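Long-range contacts in beta-mannosidase (Trichoderma harzianum, PDB 4CVU), which probably hydrolyses terminal, non-reducing beta-D-mannose residues from beta-mannosides as a fungal family 2 glycoside hydrolase: residues D170-W175 / R188-K193; S178-F183 / S450-P455; N325-V330 / I339-R344. All coordinates share one frame; numbering follows the deposited sequence.

Contact 1 (D170-W175 / R188-K193); sequences DEVQHW and RQWVRK. With NAG (2-acetamido-2-deoxy-beta-D-glucopyranose), chain J.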
loop_
_atom_site.group_PDB
_atom_site.type_symbol
_atom_site.label_atom_id
_atom_site.label_comp_id
_atom_site.label_asym_id
_atom_site.label_seq_id
_atom_site.Cartn_x
_atom_site.Cartn_y
_atom_site.Cartn_z
ATOM N N ASP A 170 4.364 -0.478 45.609
ATOM C CA ASP A 170 4.412 -1.689 46.436
ATOM C C ASP A 170 3.193 -1.811 47.347
ATOM O O ASP A 170 3.052 -2.822 48.026
ATOM C CB ASP A 170 5.685 -1.698 47.313
ATOM C CG ASP A 170 6.970 -1.882 46.503
ATOM O OD1 ASP A 170 6.916 -2.470 45.390
ATOM O OD2 ASP A 170 8.048 -1.427 46.979
ATOM N N GLU A 171 2.335 -0.788 47.364
ATOM C CA GLU A 171 1.092 -0.794 48.142
ATOM C C GLU A 171 -0.119 -1.476 47.469
ATOM O O GLU A 171 -1.172 -1.610 48.097
ATOM C CB GLU A 171 0.697 0.642 48.472
ATOM N N VAL A 172 0.007 -1.874 46.200
ATOM C CA VAL A 172 -1.101 -2.543 45.493
ATOM C C VAL A 172 -0.819 -4.031 45.319
ATOM O O VAL A 172 0.316 -4.497 45.466
ATOM C CB VAL A 172 -1.425 -1.903 44.115
ATOM C CG1 VAL A 172 -1.627 -0.402 44.252
ATOM C CG2 VAL A 172 -0.331 -2.176 43.092
ATOM N N GLN A 173 -1.863 -4.760 44.971
ATOM C CA GLN A 173 -1.745 -6.178 44.688
ATOM C C GLN A 173 -0.862 -6.478 43.474
ATOM O O GLN A 173 -0.814 -5.718 42.488
ATOM C CB GLN A 173 -3.125 -6.818 44.495
ATOM C CG GLN A 173 -3.065 -8.333 44.504
ATOM C CD GLN A 173 -4.432 -8.999 44.547
ATOM O OE1 GLN A 173 -5.456 -8.338 44.494
ATOM N NE2 GLN A 173 -4.440 -10.322 44.665
ATOM N N HIS A 174 -0.143 -7.587 43.585
ATOM C CA HIS A 174 0.627 -8.143 42.492
ATOM C C HIS A 174 0.347 -9.626 42.383
ATOM O O HIS A 174 -0.015 -10.269 43.370
ATOM C CB HIS A 174 2.120 -7.874 42.698
ATOM C CG HIS A 174 2.449 -6.419 42.679
ATOM N ND1 HIS A 174 2.500 -5.653 43.823
ATOM C CD2 HIS A 174 2.664 -5.572 41.645
ATOM C CE1 HIS A 174 2.781 -4.404 43.498
ATOM N NE2 HIS A 174 2.867 -4.323 42.181
ATOM N N TRP A 175 0.508 -10.146 41.170
ATOM C CA TRP A 175 0.192 -11.521 40.870
ATOM C C TRP A 175 1.417 -12.141 40.215
ATOM O O TRP A 175 2.294 -11.407 39.701
ATOM C CB TRP A 175 -0.986 -11.584 39.873
ATOM C CG TRP A 175 -2.296 -11.141 40.398
ATOM C CD1 TRP A 175 -3.295 -11.943 40.866
ATOM C CD2 TRP A 175 -2.781 -9.801 40.488
ATOM N NE1 TRP A 175 -4.367 -11.185 41.251
ATOM C CE2 TRP A 175 -4.084 -9.866 41.024
ATOM C CE3 TRP A 175 -2.243 -8.546 40.176
ATOM C CZ2 TRP A 175 -4.852 -8.730 41.261
ATOM C CZ3 TRP A 175 -3.007 -7.411 40.416
ATOM C CH2 TRP A 175 -4.300 -7.510 40.952
ATOM N N ARG A 188 -2.854 -4.380 32.332
ATOM C CA ARG A 188 -4.216 -4.066 31.921
ATOM C C ARG A 188 -5.272 -4.371 32.988
ATOM O O ARG A 188 -6.350 -3.845 32.968
ATOM C CB ARG A 188 -4.573 -4.772 30.610
ATOM C CG ARG A 188 -4.842 -6.246 30.715
ATOM C CD ARG A 188 -4.896 -6.994 29.369
ATOM N NE ARG A 188 -4.716 -8.445 29.504
ATOM C CZ ARG A 188 -5.706 -9.290 29.746
ATOM N NH1 ARG A 188 -6.887 -8.830 29.916
ATOM N NH2 ARG A 188 -5.525 -10.600 29.844
ATOM N N GLN A 189 -4.942 -5.250 33.930
ATOM C CA GLN A 189 -5.903 -5.622 34.959
ATOM C C GLN A 189 -6.312 -4.413 35.833
ATOM O O GLN A 189 -7.355 -4.445 36.500
ATOM C CB GLN A 189 -5.335 -6.768 35.818
ATOM C CG GLN A 189 -4.208 -6.409 36.787
ATOM C CD GLN A 189 -2.825 -6.508 36.185
ATOM O OE1 GLN A 189 -2.639 -6.359 34.961
ATOM N NE2 GLN A 189 -1.813 -6.700 37.057
ATOM N N TRP A 190 -5.486 -3.365 35.825
ATOM C CA TRP A 190 -5.686 -2.187 36.696
ATOM C C TRP A 190 -6.615 -1.141 36.104
ATOM O O TRP A 190 -6.972 -0.195 36.781
ATOM C CB TRP A 190 -4.322 -1.524 37.066
ATOM C CG TRP A 190 -3.635 -2.320 38.088
ATOM C CD1 TRP A 190 -2.542 -3.112 37.918
ATOM C CD2 TRP A 190 -4.051 -2.492 39.436
ATOM N NE1 TRP A 190 -2.227 -3.754 39.089
ATOM C CE2 TRP A 190 -3.147 -3.391 40.038
ATOM C CE3 TRP A 190 -5.086 -1.943 40.213
ATOM C CZ2 TRP A 190 -3.255 -3.765 41.379
ATOM C CZ3 TRP A 190 -5.184 -2.306 41.551
ATOM C CH2 TRP A 190 -4.279 -3.211 42.115
ATOM N N VAL A 191 -7.031 -1.312 34.852
ATOM C CA VAL A 191 -7.850 -0.272 34.206
ATOM C C VAL A 191 -9.154 -0.815 33.647
ATOM O O VAL A 191 -9.165 -1.810 32.946
ATOM C CB VAL A 191 -7.063 0.506 33.146
ATOM C CG1 VAL A 191 -6.444 -0.427 32.101
ATOM C CG2 VAL A 191 -7.959 1.536 32.470
ATOM N N ARG A 192 -10.254 -0.138 33.944
ATOM C CA ARG A 192 -11.541 -0.466 33.358
ATOM C C ARG A 192 -11.641 0.145 31.953
ATOM O O ARG A 192 -12.274 1.189 31.735
ATOM C CB ARG A 192 -12.667 0.029 34.276
ATOM C CG ARG A 192 -12.613 -0.551 35.660
ATOM C CD ARG A 192 -12.518 -2.046 35.650
ATOM N NE ARG A 192 -13.502 -2.612 34.727
ATOM C CZ ARG A 192 -13.340 -3.713 33.994
ATOM N NH1 ARG A 192 -12.220 -4.431 34.044
ATOM N NH2 ARG A 192 -14.328 -4.125 33.204
ATOM N N LYS A 193 -10.990 -0.560 31.018
ATOM C CA LYS A 193 -10.877 -0.207 29.600
ATOM C C LYS A 193 -10.892 -1.540 28.876
ATOM O O LYS A 193 -10.477 -2.608 29.414
ATOM C CB LYS A 193 -9.575 0.597 29.309
ATOM C CG LYS A 193 -9.340 1.014 27.839
ATOM C CD LYS A 193 -8.270 2.097 27.709
ATOM C CE LYS A 193 -7.859 2.438 26.258
ATOM N NZ LYS A 193 -8.968 2.290 25.280
HETATM C C1 NAG J . 4.813 -4.141 38.460
HETATM C C2 NAG J . 5.943 -4.433 37.490
HETATM C C3 NAG J . 7.025 -5.347 38.038
HETATM C C4 NAG J . 7.480 -4.948 39.445
HETATM C C5 NAG J . 6.292 -4.593 40.334
HETATM C C6 NAG J . 6.763 -4.037 41.686
HETATM C C7 NAG J . 5.444 -4.386 35.125
HETATM C C8 NAG J . 4.876 -5.166 33.977
HETATM N N2 NAG J . 5.417 -5.035 36.286
HETATM O O3 NAG J . 8.105 -5.261 37.130
HETATM O O4 NAG J . 8.134 -6.064 40.010
HETATM O O5 NAG J . 5.405 -3.678 39.679
HETATM O O6 NAG J . 6.306 -2.712 41.904
HETATM O O7 NAG J . 5.877 -3.228 34.955
HETATM O O HOH W 1 -0.241 -5.656 39.760
#
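Trp-190 pushes the six-membered end of its indole into the 170-175 segment, between Val-172, the backbone of Gln-173 and Trp-175. Val-172 meets the end of the ring at a slant, its CB 3.7 Å from Trp-190 CH2, while its CG2 reaches the neighbouring CZ2. The carbonyl of Gln-173 comes to the rim in the plane of the indole, with O 3.3 Å from Trp-190 CZ2. Farther along the same edge one water bridges the two segments: it gives a hydrogen bond to Gln-173 O at 2.8 Å and accepts one from Trp-190 NE1 at 2.8 Å, so the indole N-H is satisfied without a direct protein acceptor. Both segments belong to the long loop joining helix 159-168 to strand 215-221 in the galactose-binding-like domain, and the tryptophan brings residues 170-175 and the short 3-10 segment 188-190 together; its indole also rests on Ile-166 of the helix. Trp-175 meets Trp-190 obliquely, the ring planes 59° apart and Trp-175 CZ3 3.8 Å from Trp-190 CZ2. Gln-189, bent at chi2 (-89°), passes Trp-175 in the opposite direction with its amide steeply tilted to the indole; its NE2 lies 3.6 Å from Trp-175 CZ3 and touches CE3 as well. One face of Trp-175 carries the amide carbon CD of Gln-173, whose OE1 is hydrogen-bonded to Gln-512. His-174 hydrogen-bonds through NE2 to Asn-167 O and brings that nitrogen to 3.6 Å from O5 of the protein-attached N-acetylglucosamine of chain J.

Contact 2 (S178-F183 / S450-P455); sequences SVVYPF and SDTLYP. With NAG (2-acetamido-2-deoxy-beta-D-glucopyranose), chain L.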
loop_
_atom_site.group_PDB
_atom_site.type_symbol
_atom_site.label_atom_id
_atom_site.label_comp_id
_atom_site.label_asym_id
_atom_site.label_seq_id
_atom_site.Cartn_x
_atom_site.Cartn_y
_atom_site.Cartn_z
ATOM N N SER A 178 2.804 -15.463 35.275
ATOM C CA SER A 178 1.971 -16.271 34.398
ATOM C C SER A 178 0.492 -15.841 34.415
ATOM O O SER A 178 -0.222 -16.038 33.436
ATOM C CB SER A 178 2.119 -17.772 34.722
ATOM O OG SER A 178 1.647 -18.079 36.011
ATOM N N VAL A 179 0.057 -15.238 35.521
ATOM C CA VAL A 179 -1.317 -14.776 35.689
ATOM C C VAL A 179 -1.555 -13.430 34.968
ATOM O O VAL A 179 -2.634 -13.214 34.433
ATOM C CB VAL A 179 -1.691 -14.681 37.179
ATOM C CG1 VAL A 179 -3.057 -14.054 37.382
ATOM C CG2 VAL A 179 -1.679 -16.070 37.836
ATOM N N VAL A 180 -0.564 -12.551 34.951
ATOM C CA VAL A 180 -0.703 -11.210 34.329
ATOM C C VAL A 180 0.161 -11.057 33.063
ATOM O O VAL A 180 0.461 -9.958 32.615
ATOM C CB VAL A 180 -0.369 -10.093 35.353
ATOM C CG1 VAL A 180 -1.380 -10.111 36.487
ATOM C CG2 VAL A 180 1.046 -10.229 35.898
ATOM N N TYR A 181 0.579 -12.180 32.506
ATOM C CA TYR A 181 1.350 -12.217 31.276
ATOM C C TYR A 181 0.664 -11.395 30.204
ATOM O O TYR A 181 -0.509 -11.627 29.919
ATOM C CB TYR A 181 1.456 -13.661 30.816
ATOM C CG TYR A 181 2.237 -13.850 29.541
ATOM C CD1 TYR A 181 3.583 -13.577 29.481
ATOM C CD2 TYR A 181 1.615 -14.337 28.400
ATOM C CE1 TYR A 181 4.310 -13.764 28.306
ATOM C CE2 TYR A 181 2.320 -14.507 27.226
ATOM C CZ TYR A 181 3.659 -14.225 27.195
ATOM O OH TYR A 181 4.321 -14.441 26.014
ATOM N N PRO A 182 1.356 -10.412 29.630
ATOM C CA PRO A 182 0.660 -9.575 28.655
ATOM C C PRO A 182 0.572 -10.162 27.244
ATOM O O PRO A 182 1.169 -11.211 26.965
ATOM C CB PRO A 182 1.517 -8.318 28.587
ATOM C CG PRO A 182 2.880 -8.720 29.022
ATOM C CD PRO A 182 2.779 -10.043 29.765
ATOM N N PHE A 183 -0.165 -9.451 26.384
ATOM C CA PHE A 183 -0.188 -9.687 24.949
ATOM C C PHE A 183 0.824 -8.720 24.385
ATOM O O PHE A 183 1.869 -9.127 23.855
ATOM C CB PHE A 183 -1.602 -9.455 24.363
ATOM C CG PHE A 183 -2.581 -10.567 24.668
ATOM C CD1 PHE A 183 -2.624 -11.697 23.880
ATOM C CD2 PHE A 183 -3.454 -10.479 25.735
ATOM C CE1 PHE A 183 -3.519 -12.721 24.147
ATOM C CE2 PHE A 183 -4.345 -11.509 26.022
ATOM C CZ PHE A 183 -4.374 -12.618 25.225
ATOM N N SER A 450 -11.277 -10.586 31.453
ATOM C CA SER A 450 -10.817 -11.543 30.451
ATOM C C SER A 450 -9.343 -12.010 30.522
ATOM O O SER A 450 -8.420 -11.213 30.399
ATOM C CB SER A 450 -11.158 -10.958 29.059
ATOM O OG SER A 450 -10.811 -11.845 28.014
ATOM N N ASP A 451 -9.158 -13.310 30.760
ATOM C CA ASP A 451 -7.887 -13.974 30.612
ATOM C C ASP A 451 -6.781 -13.398 31.517
ATOM O O ASP A 451 -5.607 -13.357 31.157
ATOM C CB ASP A 451 -7.464 -13.915 29.142
ATOM C CG ASP A 451 -6.395 -14.937 28.800
ATOM O OD1 ASP A 451 -6.254 -15.961 29.524
ATOM O OD2 ASP A 451 -5.669 -14.704 27.797
ATOM N N THR A 452 -7.187 -12.948 32.686
ATOM C CA THR A 452 -6.265 -12.583 33.742
ATOM C C THR A 452 -7.100 -12.470 35.001
ATOM O O THR A 452 -8.338 -12.556 34.947
ATOM C CB THR A 452 -5.530 -11.264 33.439
ATOM O OG1 THR A 452 -4.416 -11.097 34.342
ATOM C CG2 THR A 452 -6.483 -10.083 33.493
ATOM N N LEU A 453 -6.415 -12.314 36.136
ATOM C CA LEU A 453 -7.083 -12.108 37.418
ATOM C C LEU A 453 -7.026 -10.637 37.736
ATOM O O LEU A 453 -6.161 -9.948 37.232
ATOM C CB LEU A 453 -6.447 -12.960 38.525
ATOM C CG LEU A 453 -6.573 -14.479 38.329
ATOM C CD1 LEU A 453 -6.026 -15.233 39.535
ATOM C CD2 LEU A 453 -8.004 -14.923 38.067
ATOM N N TYR A 454 -7.964 -10.170 38.566
ATOM C CA TYR A 454 -8.207 -8.751 38.728
ATOM C C TYR A 454 -8.123 -8.301 40.196
ATOM O O TYR A 454 -8.219 -9.140 41.126
ATOM C CB TYR A 454 -9.585 -8.395 38.145
ATOM C CG TYR A 454 -9.595 -8.422 36.636
ATOM C CD1 TYR A 454 -9.808 -9.597 35.949
ATOM C CD2 TYR A 454 -9.340 -7.271 35.914
ATOM C CE1 TYR A 454 -9.780 -9.629 34.577
ATOM C CE2 TYR A 454 -9.306 -7.276 34.541
ATOM C CZ TYR A 454 -9.547 -8.451 33.864
ATOM O OH TYR A 454 -9.460 -8.476 32.482
ATOM N N PRO A 455 -7.946 -6.986 40.398
ATOM C CA PRO A 455 -7.987 -6.416 41.764
ATOM C C PRO A 455 -9.354 -6.574 42.412
ATOM O O PRO A 455 -10.363 -6.756 41.725
ATOM C CB PRO A 455 -7.682 -4.927 41.543
ATOM C CG PRO A 455 -7.059 -4.843 40.204
ATOM C CD PRO A 455 -7.700 -5.931 39.399
HETATM C C1 NAG L . 6.549 -15.355 23.463
HETATM C C2 NAG L . 6.698 -16.789 23.885
HETATM C C3 NAG L . 7.148 -16.840 25.336
HETATM C C4 NAG L . 8.421 -16.002 25.471
HETATM C C5 NAG L . 8.194 -14.592 24.918
HETATM C C6 NAG L . 9.433 -13.708 24.983
HETATM C C7 NAG L . 5.303 -18.704 23.212
HETATM C C8 NAG L . 3.903 -19.251 23.045
HETATM N N2 NAG L . 5.427 -17.459 23.674
HETATM O O3 NAG L . 7.336 -18.210 25.696
HETATM O O4 NAG L . 8.848 -15.899 26.824
HETATM O O5 NAG L . 7.803 -14.696 23.564
HETATM O O6 NAG L . 10.472 -14.346 24.284
HETATM O O7 NAG L . 6.247 -19.419 22.902
#
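Val-179 and Thr-452 meet where the two segments come nearest, the hydroxyl OG1 of Thr-452 donating a hydrogen bond to Val-179 O at 2.8 Å. OG1 stands anti to the backbone N of Thr-452 (chi1 -167°). It approaches the carbonyl from the flank, with a C=O...donor angle of 136°, and is tilted from the carbonyl plane. The same oxygen packs beside Val-180, 3.8 Å from its CG1. Val-179 turns its CG1 branch, also anti to its own backbone N, onto Leu-453, where it touches CG at 3.7 Å, as well as CB and CD1; the two side chains pass at a slant. The contact also buries the amide N of Leu-453, which has no partner in the model. Phe-183 and Asp-451 approach at about a right angle, ring and carboxylate planes 55° apart, and Asp-451 OD2 comes 3.6 Å from Phe-183 CZ. The Phe-183 ring also stacks with Trp-200, while Leu-493 and Met-494 of helix 490-501 lie against Asp-451. Within the 450-455 segment, Tyr-454 OH takes a hydrogen bond from Ser-450 N at 3.0 Å and closes that loop on itself. Residues 450-455 follow strand 442-446, one of the parallel strands of the mixed sheet, so the contact joins a galactose-binding-like domain to a loop after a barrel strand, consistent with the (beta/alpha)8 catalytic domain of family 2 glycoside hydrolases.

Contact 3 (N325-V330 / I339-R344); sequences NITVSV and ILVSQR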
loop_
_atom_site.group_PDB
_atom_site.type_symbol
_atom_site.label_atom_id
_atom_site.label_comp_id
_atom_site.label_asym_id
_atom_site.label_seq_id
_atom_site.Cartn_x
_atom_site.Cartn_y
_atom_site.Cartn_z
ATOM N N ASN A 325 -43.211 -1.258 21.592
ATOM C CA ASN A 325 -42.741 -0.026 22.209
ATOM C C ASN A 325 -43.469 0.227 23.541
ATOM O O ASN A 325 -44.687 0.142 23.610
ATOM C CB ASN A 325 -42.905 1.162 21.257
ATOM C CG ASN A 325 -41.951 1.086 20.048
ATOM O OD1 ASN A 325 -40.983 0.316 20.051
ATOM N ND2 ASN A 325 -42.205 1.904 19.024
ATOM N N ILE A 326 -42.705 0.515 24.586
ATOM C CA ILE A 326 -43.228 0.862 25.883
ATOM C C ILE A 326 -42.737 2.257 26.186
ATOM O O ILE A 326 -41.524 2.485 26.288
ATOM C CB ILE A 326 -42.836 -0.149 26.996
ATOM C CG1 ILE A 326 -43.313 0.335 28.377
ATOM C CG2 ILE A 326 -41.346 -0.398 27.060
ATOM C CD1 ILE A 326 -43.235 -0.720 29.472
ATOM N N THR A 327 -43.688 3.191 26.291
ATOM C CA THR A 327 -43.407 4.554 26.714
ATOM C C THR A 327 -43.871 4.703 28.165
ATOM O O THR A 327 -45.025 4.383 28.497
ATOM C CB THR A 327 -44.112 5.583 25.805
ATOM O OG1 THR A 327 -43.704 5.383 24.447
ATOM C CG2 THR A 327 -43.778 7.007 26.210
ATOM N N VAL A 328 -42.968 5.178 29.023
ATOM C CA VAL A 328 -43.220 5.318 30.459
ATOM C C VAL A 328 -43.190 6.787 30.827
ATOM O O VAL A 328 -42.184 7.441 30.610
ATOM C CB VAL A 328 -42.137 4.603 31.297
ATOM C CG1 VAL A 328 -42.407 4.775 32.784
ATOM C CG2 VAL A 328 -42.053 3.128 30.950
ATOM N N SER A 329 -44.280 7.300 31.400
ATOM C CA SER A 329 -44.368 8.706 31.808
ATOM C C SER A 329 -44.448 8.834 33.335
ATOM O O SER A 329 -45.172 8.083 33.998
ATOM C CB SER A 329 -45.592 9.384 31.173
ATOM O OG SER A 329 -45.606 9.223 29.762
ATOM N N VAL A 330 -43.698 9.788 33.876
ATOM C CA VAL A 330 -43.714 10.081 35.292
ATOM C C VAL A 330 -44.362 11.449 35.525
ATOM O O VAL A 330 -43.904 12.467 35.010
ATOM C CB VAL A 330 -42.296 10.060 35.895
ATOM C CG1 VAL A 330 -42.342 10.323 37.396
ATOM C CG2 VAL A 330 -41.611 8.731 35.609
ATOM N N ILE A 339 -43.354 15.055 33.640
ATOM C CA ILE A 339 -42.066 15.741 33.676
ATOM C C ILE A 339 -40.887 14.817 33.314
ATOM O O ILE A 339 -39.777 15.298 33.168
ATOM C CB ILE A 339 -41.799 16.389 35.056
ATOM C CG1 ILE A 339 -41.838 15.339 36.175
ATOM C CG2 ILE A 339 -42.804 17.510 35.333
ATOM C CD1 ILE A 339 -41.232 15.844 37.461
ATOM N N LEU A 340 -41.135 13.506 33.209
ATOM C CA LEU A 340 -40.122 12.528 32.750
ATOM C C LEU A 340 -40.786 11.472 31.866
ATOM O O LEU A 340 -41.728 10.817 32.274
ATOM C CB LEU A 340 -39.425 11.866 33.945
ATOM C CG LEU A 340 -38.380 10.787 33.699
ATOM C CD1 LEU A 340 -37.185 11.361 32.938
ATOM C CD2 LEU A 340 -37.923 10.187 35.016
ATOM N N VAL A 341 -40.295 11.324 30.644
ATOM C CA VAL A 341 -40.826 10.359 29.685
ATOM C C VAL A 341 -39.664 9.529 29.141
ATOM O O VAL A 341 -38.607 10.068 28.846
ATOM C CB VAL A 341 -41.562 11.083 28.542
ATOM C CG1 VAL A 341 -42.162 10.094 27.553
ATOM C CG2 VAL A 341 -42.651 11.975 29.103
ATOM N N SER A 342 -39.834 8.221 29.053
ATOM C CA SER A 342 -38.768 7.331 28.549
ATOM C C SER A 342 -39.404 6.282 27.665
ATOM O O SER A 342 -40.466 5.765 27.994
ATOM C CB SER A 342 -38.052 6.641 29.707
ATOM O OG SER A 342 -36.963 5.875 29.242
ATOM N N GLN A 343 -38.763 5.973 26.544
ATOM C CA GLN A 343 -39.264 4.977 25.617
ATOM C C GLN A 343 -38.184 3.952 25.286
ATOM O O GLN A 343 -37.060 4.313 25.012
ATOM C CB GLN A 343 -39.737 5.660 24.348
ATOM C CG GLN A 343 -40.365 4.715 23.348
ATOM C CD GLN A 343 -40.921 5.455 22.148
ATOM O OE1 GLN A 343 -41.403 6.591 22.268
ATOM N NE2 GLN A 343 -40.862 4.822 20.984
ATOM N N ARG A 344 -38.547 2.680 25.348
ATOM C CA ARG A 344 -37.707 1.586 24.922
ATOM C C ARG A 344 -38.488 0.626 24.021
ATOM O O ARG A 344 -39.719 0.585 24.056
ATOM C CB ARG A 344 -37.181 0.843 26.158
ATOM C CG ARG A 344 -36.197 1.646 27.018
ATOM C CD ARG A 344 -34.961 2.078 26.250
ATOM N NE ARG A 344 -33.937 2.684 27.096
ATOM C CZ ARG A 344 -33.823 3.982 27.359
ATOM N NH1 ARG A 344 -34.664 4.857 26.867
ATOM N NH2 ARG A 344 -32.839 4.410 28.125
#
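Val-330 O is gripped by two consecutive amides: Ile-339 N donates a hydrogen bond at 3.0 Å, and Leu-340 N adds a weak one to the same Val-330 O at 3.5 Å. Ile-339 and Leu-340 thus both face Val-330, a classic beta bulge. From there the strands run antiparallel, their N-to-C directions 167° apart. Val-330 N returns a bond of 2.7 Å to Leu-340 O, and Val-328 N reaches Ser-342 O at 2.8 Å; Val-328 with Ser-342 and Ile-326 with Arg-344 are further hydrogen-bonded pairs. The two strands form a hairpin at the edge of an antiparallel sheet, consistent with the immunoglobulin-like sandwich domain of family 2 enzymes; 324-332 pairs on its other side with 268-276. Ile-326, Val-328, Val-330, Leu-340 and Ser-342 are buried on one face, with Arg-344 at its end partly exposed. Val-330 and Leu-340 lie side by side and point the same way, CB to CB 3.9 Å. Val-328 and Leu-340 both touch Leu-258, and Ser-342 satisfies its hydroxyl with Thr-231. The face of Thr-327, Ser-329, Val-341 and Gln-343 is more open. There Thr-327 CG2, anti to the backbone N, packs 3.7 Å from Val-341 CG1. Arg-344 folds back, so that its NH1 bonds to Gln-343 O at 3.1 Å from well above the carbonyl plane, and its side chain touches His-477, a ligand of a bound cadmium ion.

Contacts 1 and 2 are neighbours, their centres about 10 Å apart, and share the long loop between helix 159-168 and strand 215-221. Their segments alternate along the chain and touch directly: Arg-188 NH1 probably hydrogen-bonds to Ser-450 O, and Trp-175 packs on Tyr-454 O. Contact 1 folds the loop on itself through indoles and a bridging water, whereas contact 2 docks it on another domain through one hydroxyl bond, a valine-leucine contact and a phenylalanine beside a carboxylate. All three contacts are partly buried. Contact 3, about 41 Å from contact 1 between centres, holds different elements; its regular backbone ladder buries more surface and separates a mostly buried, largely apolar face from a more exposed one.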